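Local coordinates for protein RhCC (Rhodococcus jostii, PDB 4U5R) that acts as an unusual cofactor-independent oxygenase of the tautomerase superfamily, at the interface of chains A and B. Residues are numbered along the deposited sequence; one frame, centred on the assembly and turned at random. Chains: chain A/B, RhCC.

Contact 1: the interface of chains A and B. Residues chain A 17-18, 21-22, 43; chain B 52, 55-56.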
ATOM      1  N   LYS A  17      -6.472   1.293  21.305  1.00 13.84           N
ATOM      2  CA  LYS A  17      -6.540   0.643  20.007  1.00 12.88           C
ATOM      3  C   LYS A  17      -7.873  -0.071  19.835  1.00 11.77           C
ATOM      4  O   LYS A  17      -8.450  -0.079  18.742  1.00 11.86           O
ATOM      5  CB  LYS A  17      -5.368  -0.328  19.842  1.00 12.21           C
ATOM      6  CG  LYS A  17      -4.023   0.379  19.729  1.00 14.06           C
ATOM      7  CD  LYS A  17      -2.877  -0.565  19.405  1.00 18.13           C
ATOM      8  CE  LYS A  17      -2.137  -0.979  20.652  1.00 23.80           C
ATOM      9  NZ  LYS A  17      -0.788  -1.515  20.303  1.00 22.27           N
ATOM     10  N   GLU A  18      -8.364  -0.671  20.917  1.00 14.57           N
ATOM     11  CA  GLU A  18      -9.672  -1.306  20.892  1.00 13.30           C
ATOM     12  C   GLU A  18     -10.733  -0.257  20.623  1.00 13.90           C
ATOM     13  O   GLU A  18     -11.571  -0.418  19.743  1.00 12.23           O
ATOM     14  CB  GLU A  18      -9.965  -2.022  22.210  1.00 14.89           C
ATOM     15  CG  GLU A  18     -11.228  -2.862  22.151  1.00 14.79           C
ATOM     16  CD  GLU A  18     -11.376  -3.756  23.356  1.00 19.83           C
ATOM     17  OE1 GLU A  18     -11.651  -3.232  24.456  1.00 35.99           O
ATOM     18  OE2 GLU A  18     -11.197  -4.978  23.202  1.00 26.38           O
ATOM     19  N   SER A  21     -10.277   1.216  17.027  1.00 11.48           N
ATOM     20  CA  SER A  21     -10.590   0.263  15.965  1.00 10.41           C
ATOM     21  C   SER A  21     -12.081  -0.044  16.007  1.00 10.84           C
ATOM     22  O   SER A  21     -12.679  -0.291  14.962  1.00 10.43           O
ATOM     23  CB  SER A  21      -9.759  -1.019  16.073  1.00 12.77           C
ATOM     24  OG  SER A  21     -10.052  -1.740  17.246  1.00 14.12           O
ATOM     25  N   GLU A  22     -12.681   0.024  17.201  1.00 10.82           N
ATOM     26  CA  GLU A  22     -14.139  -0.106  17.322  1.00 10.79           C
ATOM     27  C   GLU A  22     -14.868   1.054  16.646  1.00 10.61           C
ATOM     28  O   GLU A  22     -15.884   0.842  15.947  1.00 12.10           O
ATOM     29  CB  GLU A  22     -14.571  -0.209  18.794  1.00 12.04           C
ATOM     30  CG  GLU A  22     -16.073  -0.053  18.982  1.00 16.07           C
ATOM     31  CD  GLU A  22     -16.851  -1.184  18.342  1.00 17.87           C
ATOM     32  OE1 GLU A  22     -16.267  -2.270  18.144  1.00 19.26           O
ATOM     33  OE2 GLU A  22     -18.049  -0.980  18.026  1.00 20.39           O
ATOM     34  N   PHE A  43      -2.027  -1.444  13.674  1.00 12.38           N
ATOM     35  CA  PHE A  43      -1.293  -0.373  14.334  1.00 10.12           C
ATOM     36  C   PHE A  43       0.207  -0.606  14.242  1.00 12.30           C
ATOM     37  O   PHE A  43       0.721  -1.627  14.693  1.00 14.41           O
ATOM     38  CB  PHE A  43      -1.718  -0.247  15.803  1.00 12.12           C
ATOM     39  CG  PHE A  43      -3.130   0.249  15.989  1.00 10.58           C
ATOM     40  CD1 PHE A  43      -3.391   1.600  16.035  1.00 10.76           C
ATOM     41  CD2 PHE A  43      -4.183  -0.641  16.141  1.00 12.62           C
ATOM     42  CE1 PHE A  43      -4.678   2.066  16.194  1.00 12.81           C
ATOM     43  CE2 PHE A  43      -5.468  -0.182  16.305  1.00 10.92           C
ATOM     44  CZ  PHE A  43      -5.718   1.182  16.343  1.00 13.29           C
TER
ATOM     45  N   TYR B  52      -6.185  -5.454  14.724  1.00 12.04           N
ATOM     46  CA  TYR B  52      -7.553  -5.398  15.235  1.00 12.00           C
ATOM     47  C   TYR B  52      -8.545  -5.710  14.126  1.00  9.81           C
ATOM     48  O   TYR B  52      -8.581  -5.029  13.106  1.00 12.33           O
ATOM     49  CB  TYR B  52      -7.836  -4.025  15.869  1.00 13.87           C
ATOM     50  CG  TYR B  52      -7.174  -3.907  17.216  1.00 10.06           C
ATOM     51  CD1 TYR B  52      -5.800  -3.763  17.312  1.00 12.88           C
ATOM     52  CD2 TYR B  52      -7.913  -4.015  18.390  1.00 12.26           C
ATOM     53  CE1 TYR B  52      -5.173  -3.700  18.527  1.00 12.62           C
ATOM     54  CE2 TYR B  52      -7.287  -3.958  19.627  1.00 13.31           C
ATOM     55  CZ  TYR B  52      -5.912  -3.802  19.681  1.00 12.55           C
ATOM     56  OH  TYR B  52      -5.262  -3.737  20.893  1.00 15.00           O
ATOM     57  N   GLY B  55     -12.794  -4.590  15.430  1.00 11.76           N
ATOM     58  CA  GLY B  55     -12.706  -3.815  16.652  1.00 11.71           C
ATOM     59  C   GLY B  55     -12.152  -4.581  17.837  1.00 11.90           C
ATOM     60  O   GLY B  55     -12.224  -4.110  18.974  1.00 13.12           O
ATOM     61  N   LYS B  56     -11.640  -5.783  17.591  1.00 12.99           N
ATOM     62  CA  LYS B  56     -11.085  -6.595  18.670  1.00 14.84           C
ATOM     63  C   LYS B  56      -9.727  -7.124  18.252  1.00 13.02           C
ATOM     64  O   LYS B  56      -9.549  -7.521  17.103  1.00 15.49           O
ATOM     65  CB  LYS B  56     -12.024  -7.756  19.028  1.00 13.90           C
ATOM     66  CG  LYS B  56     -13.411  -7.319  19.489  1.00 17.59           C
ATOM     67  CD  LYS B  56     -14.315  -8.505  19.811  1.00 25.52           C
ATOM     68  CE  LYS B  56     -15.743  -8.045  20.123  1.00 24.37           C
ATOM     69  NZ  LYS B  56     -16.655  -9.179  20.460  1.00 30.87           N
TER
HETATM   70  O   HOH W   1     -15.192  -3.728  19.856  1.00 36.73           O
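B:Tyr52 on strand 51-53 and B:Gly55 just beyond it meet the flank of helix 14-32 of chain A, with B:Gly55 at a positive phi (84°) that glycine adopts readily. This is a helix-against-strand patch between two copies of RhCC, and it illustrates how one aromatic face can read several chemically unlike groups at once. The ring of B:Tyr52 lies broadside to the helix. Over the phenol end, the aliphatic stalk of A:Lys17 crosses at about a right angle, its CB 3.5 Å from CZ of the tyrosine. Further along, the backbone of A:Glu18 follows, with CA 3.8 Å from CE2. At the root of the side chain, CB of A:Ser21 packs against CB of B:Tyr52 at 3.6 Å. The hydroxyl oxygen of A:Ser21 turns back to its own helix, bonding to the carbonyl oxygen of A:Lys17, with OG 2.8 Å from O. OG also bonds to the carbonyl oxygen of A:Glu18, approaching from above that carbonyl's plane. Its chi1 of 65° sets OG between the backbone N and the carbonyl carbon, and the same rotation brings OG beside CD2 of B:Tyr52. Strand 40-46 adds A:Phe43, whose CD2-CE2 edge is directed at the face of B:Tyr52 near CD1, the two planes standing 90° apart. The phenylalanine is itself backed within chain A by CG of A:Lys17, poised 3.6 Å above the centre of its ring, so the lysine supports the ring while its CB touches the tyrosine directly. At the far margin, A:Glu22 reaches the partner through water 1, which lies 2.5 Å from its carboxylate OE1 and 3.1 Å from the carbonyl oxygen of B:Gly55. Nearby, CG of A:Glu18 rests 3.6 Å from that same carbonyl oxygen. The site seats a short strand and turn of one subunit on helix 14-32 of its neighbour, and so probably contributes to holding the subunits together in the trimer of the deposited assembly.

Contact 2: the interface of chains A and B. Residues chain A 38, 40, 113-115; chain B 101-104.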
ATOM      1  N   TYR A  38     -14.660  -7.781   8.387  1.00 11.94           N
ATOM      2  CA  TYR A  38     -14.024  -7.194   7.210  1.00 12.32           C
ATOM      3  C   TYR A  38     -13.079  -6.078   7.613  1.00 10.48           C
ATOM      4  O   TYR A  38     -12.168  -5.743   6.850  1.00 12.03           O
ATOM      5  CB  TYR A  38     -15.024  -6.581   6.233  1.00 12.41           C
ATOM      6  CG  TYR A  38     -15.835  -7.494   5.352  1.00 12.88           C
ATOM      7  CD1 TYR A  38     -15.852  -8.868   5.520  1.00 13.41           C
ATOM      8  CD2 TYR A  38     -16.620  -6.944   4.343  1.00 12.03           C
ATOM      9  CE1 TYR A  38     -16.636  -9.676   4.684  1.00 12.19           C
ATOM     10  CE2 TYR A  38     -17.405  -7.729   3.518  1.00 12.76           C
ATOM     11  CZ  TYR A  38     -17.408  -9.091   3.687  1.00 10.17           C
ATOM     12  OH  TYR A  38     -18.194  -9.883   2.866  1.00 11.58           O
ATOM     13  N   VAL A  40     -10.229  -4.421   9.147  1.00 11.34           N
ATOM     14  CA  VAL A  40      -8.935  -4.778   9.690  1.00  9.93           C
ATOM     15  C   VAL A  40      -8.120  -3.511   9.907  1.00 12.94           C
ATOM     16  O   VAL A  40      -7.893  -2.752   8.970  1.00 12.60           O
ATOM     17  CB  VAL A  40      -8.197  -5.737   8.758  1.00 10.20           C
ATOM     18  CG1 VAL A  40      -6.773  -5.978   9.255  1.00 14.61           C
ATOM     19  CG2 VAL A  40      -8.986  -7.065   8.651  1.00 10.36           C
ATOM     20  N   TRP A 113     -10.052 -10.269  -4.311  1.00 12.19           N
ATOM     21  CA  TRP A 113     -10.153 -10.184  -2.866  1.00 11.00           C
ATOM     22  C   TRP A 113     -10.812 -11.448  -2.344  1.00 12.15           C
ATOM     23  O   TRP A 113     -11.825 -11.869  -2.869  1.00 12.03           O
ATOM     24  CB  TRP A 113     -10.941  -8.922  -2.504  1.00 14.27           C
ATOM     25  CG  TRP A 113     -11.485  -8.813  -1.101  1.00 11.53           C
ATOM     26  CD1 TRP A 113     -10.798  -8.978   0.067  1.00 12.88           C
ATOM     27  CD2 TRP A 113     -12.825  -8.444  -0.732  1.00 11.50           C
ATOM     28  NE1 TRP A 113     -11.631  -8.760   1.143  1.00 12.98           N
ATOM     29  CE2 TRP A 113     -12.879  -8.433   0.679  1.00 13.02           C
ATOM     30  CE3 TRP A 113     -13.983  -8.129  -1.457  1.00 12.42           C
ATOM     31  CZ2 TRP A 113     -14.042  -8.128   1.376  1.00 13.58           C
ATOM     32  CZ3 TRP A 113     -15.141  -7.827  -0.764  1.00 14.07           C
ATOM     33  CH2 TRP A 113     -15.165  -7.832   0.643  1.00 10.66           C
ATOM     34  N   ARG A 114     -10.205 -12.084  -1.351  1.00 12.64           N
ATOM     35  CA  ARG A 114     -10.815 -13.248  -0.720  1.00 10.76           C
ATOM     36  C   ARG A 114     -10.692 -13.107   0.796  1.00 12.78           C
ATOM     37  O   ARG A 114      -9.716 -12.546   1.310  1.00 11.78           O
ATOM     38  CB  ARG A 114     -10.151 -14.553  -1.195  1.00 13.27           C
ATOM     39  CG  ARG A 114     -10.194 -14.781  -2.720  1.00 13.19           C
ATOM     40  CD  ARG A 114     -11.592 -15.192  -3.225  1.00 13.06           C
ATOM     41  NE  ARG A 114     -11.599 -15.521  -4.652  1.00 13.50           N
ATOM     42  CZ  ARG A 114     -11.909 -14.668  -5.630  1.00 14.36           C
ATOM     43  NH1 ARG A 114     -12.224 -13.403  -5.360  1.00 16.37           N
ATOM     44  NH2 ARG A 114     -11.898 -15.080  -6.895  1.00 15.76           N
ATOM     45  N   THR A 115     -11.705 -13.579   1.509  1.00 10.62           N
ATOM     46  CA  THR A 115     -11.643 -13.673   2.969  1.00 13.25           C
ATOM     47  C   THR A 115     -11.735 -15.143   3.378  1.00 12.09           C
ATOM     48  O   THR A 115     -12.700 -15.811   3.005  1.00 12.98           O
ATOM     49  CB  THR A 115     -12.785 -12.878   3.637  1.00 16.89           C
ATOM     50  OG1 THR A 115     -14.050 -13.303   3.104  1.00 20.06           O
ATOM     51  CG2 THR A 115     -12.633 -11.392   3.385  1.00 22.66           C
TER
ATOM     52  N   TRP B 101      -7.516 -15.464   7.842  1.00 12.34           N
ATOM     53  CA  TRP B 101      -6.750 -14.671   6.875  1.00 11.61           C
ATOM     54  C   TRP B 101      -7.624 -13.987   5.831  1.00 10.55           C
ATOM     55  O   TRP B 101      -8.799 -14.322   5.632  1.00 12.32           O
ATOM     56  CB  TRP B 101      -5.665 -15.533   6.172  1.00 12.58           C
ATOM     57  CG  TRP B 101      -6.147 -16.447   5.065  1.00 11.20           C
ATOM     58  CD1 TRP B 101      -5.951 -16.285   3.720  1.00 11.36           C
ATOM     59  CD2 TRP B 101      -6.916 -17.644   5.218  1.00 12.05           C
ATOM     60  NE1 TRP B 101      -6.542 -17.318   3.031  1.00 12.13           N
ATOM     61  CE2 TRP B 101      -7.144 -18.164   3.927  1.00 12.15           C
ATOM     62  CE3 TRP B 101      -7.418 -18.340   6.326  1.00 12.56           C
ATOM     63  CZ2 TRP B 101      -7.872 -19.342   3.712  1.00 11.51           C
ATOM     64  CZ3 TRP B 101      -8.146 -19.502   6.111  1.00 14.72           C
ATOM     65  CH2 TRP B 101      -8.366 -19.986   4.814  1.00 14.20           C
ATOM     66  N   GLU B 102      -7.018 -13.005   5.177  1.00 11.28           N
ATOM     67  CA  GLU B 102      -7.652 -12.196   4.147  1.00  9.50           C
ATOM     68  C   GLU B 102      -6.564 -11.728   3.190  1.00 11.25           C
ATOM     69  O   GLU B 102      -5.448 -11.436   3.611  1.00 11.77           O
ATOM     70  CB  GLU B 102      -8.399 -10.995   4.759  1.00 10.31           C
ATOM     71  CG  GLU B 102      -9.125 -10.147   3.727  1.00 10.63           C
ATOM     72  CD  GLU B 102      -9.899  -8.975   4.319  1.00 15.97           C
ATOM     73  OE1 GLU B 102      -9.637  -8.574   5.469  1.00 12.12           O
ATOM     74  OE2 GLU B 102     -10.769  -8.429   3.605  1.00 20.57           O
ATOM     75  N   ILE B 103      -6.895 -11.652   1.908  1.00 10.53           N
ATOM     76  CA  ILE B 103      -5.951 -11.268   0.866  1.00  9.84           C
ATOM     77  C   ILE B 103      -6.637 -10.351  -0.115  1.00 10.76           C
ATOM     78  O   ILE B 103      -7.819 -10.544  -0.434  1.00 12.17           O
ATOM     79  CB  ILE B 103      -5.408 -12.489   0.086  1.00  9.86           C
ATOM     80  CG1 ILE B 103      -4.324 -12.061  -0.919  1.00  9.83           C
ATOM     81  CG2 ILE B 103      -6.542 -13.216  -0.644  1.00  9.92           C
ATOM     82  CD1 ILE B 103      -3.483 -13.237  -1.443  1.00 13.37           C
ATOM     83  N   HIS B 104      -5.907  -9.351  -0.599  1.00 11.18           N
ATOM     84  CA  HIS B 104      -6.370  -8.587  -1.751  1.00 10.00           C
ATOM     85  C   HIS B 104      -5.217  -8.080  -2.614  1.00 10.59           C
ATOM     86  O   HIS B 104      -4.066  -8.005  -2.172  1.00 10.35           O
ATOM     87  CB  HIS B 104      -7.309  -7.434  -1.319  1.00 10.74           C
ATOM     88  CG  HIS B 104      -6.630  -6.245  -0.700  1.00 10.81           C
ATOM     89  ND1 HIS B 104      -6.167  -6.234   0.598  1.00 11.09           N
ATOM     90  CD2 HIS B 104      -6.417  -4.995  -1.183  1.00 14.81           C
ATOM     91  CE1 HIS B 104      -5.655  -5.047   0.874  1.00 11.26           C
ATOM     92  NE2 HIS B 104      -5.798  -4.275  -0.190  1.00 12.20           N
TER
HETATM   93  O   HOH W   2     -12.078  -6.144   4.215  1.00 28.18           O
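A:Arg114 and B:Ile103 form the middle bridge of a short antiparallel ladder, the kind of intersubunit strand pairing by which tautomerase-superfamily proteins, built from beta-alpha-beta units, extend a sheet from one subunit into the next. The backbone bonds come first. A:Arg114 N donates to B:Ile103 O at 3.0 Å, and B:Ile103 N returns a bond to A:Arg114 O at 3.0 Å. Bridges on either side, A:Trp113 with B:His104 and A:Thr115 with B:Glu102, place strand 113-115 of chain A alongside strand 100-107 of chain B.

Polar side-chain recognition falls to B:Glu102. Its CG lies opposite the backbone N (chi1 -178°), and the chain beyond is extended, which carries the carboxylate across to the indole of A:Trp113. There NE1 donates to OE2 over 2.6 Å, a short and fairly straight bond (161° at the hydrogen). The carboxylate oxygen accepts nearly in the ring plane and uses its anti lone pair, the one away from OE1. The carboxylate itself is twisted 38° from the indole plane.

A solvent bridge grips the same oxygen: water 2 is 2.7 Å from B:Glu102 OE2 and also bonds to the carbonyl oxygen of A:Tyr38. OE2 thus has both an indole N-H and a water as partners, and the two together would restrict rotation of the carboxylate.

Methyl and methylene groups close in round the carboxylate. The methyl CG2 of A:Thr115 runs beside the glutamate stem, both side chains pointing the same way, and meets CG of B:Glu102 at 3.7 Å. From the opposite direction, CG2 of A:Val40 slides past to lie 3.6 Å from OE1, a methyl-to-oxygen van der Waals contact. The methyl CG2 of B:Ile103 touches CB of A:Arg114 at 3.9 Å. The benzo edge of the indole meets the face of A:Tyr38, CZ2 standing 4.0 Å above its plane and offset toward the rim, which probably limits how the indole can turn.

Contact 1 and contact 2 belong to one interface between chains A and B, and their C-alpha centres are about 17 Å apart. Strand 40-46 of chain A serves both, giving A:Phe43 to contact 1 and A:Val40 to contact 2. Chain B brings different elements: strand 51-53 and the turn after it to the first, strand 100-107 to the second. The latter strand also carries the engineered B:Ala106, at a position associated with magnesium binding. Helix packing and sheet extension thus act together along one boundary of the three-subunit assembly, as expected for a tautomerase-superfamily trimer.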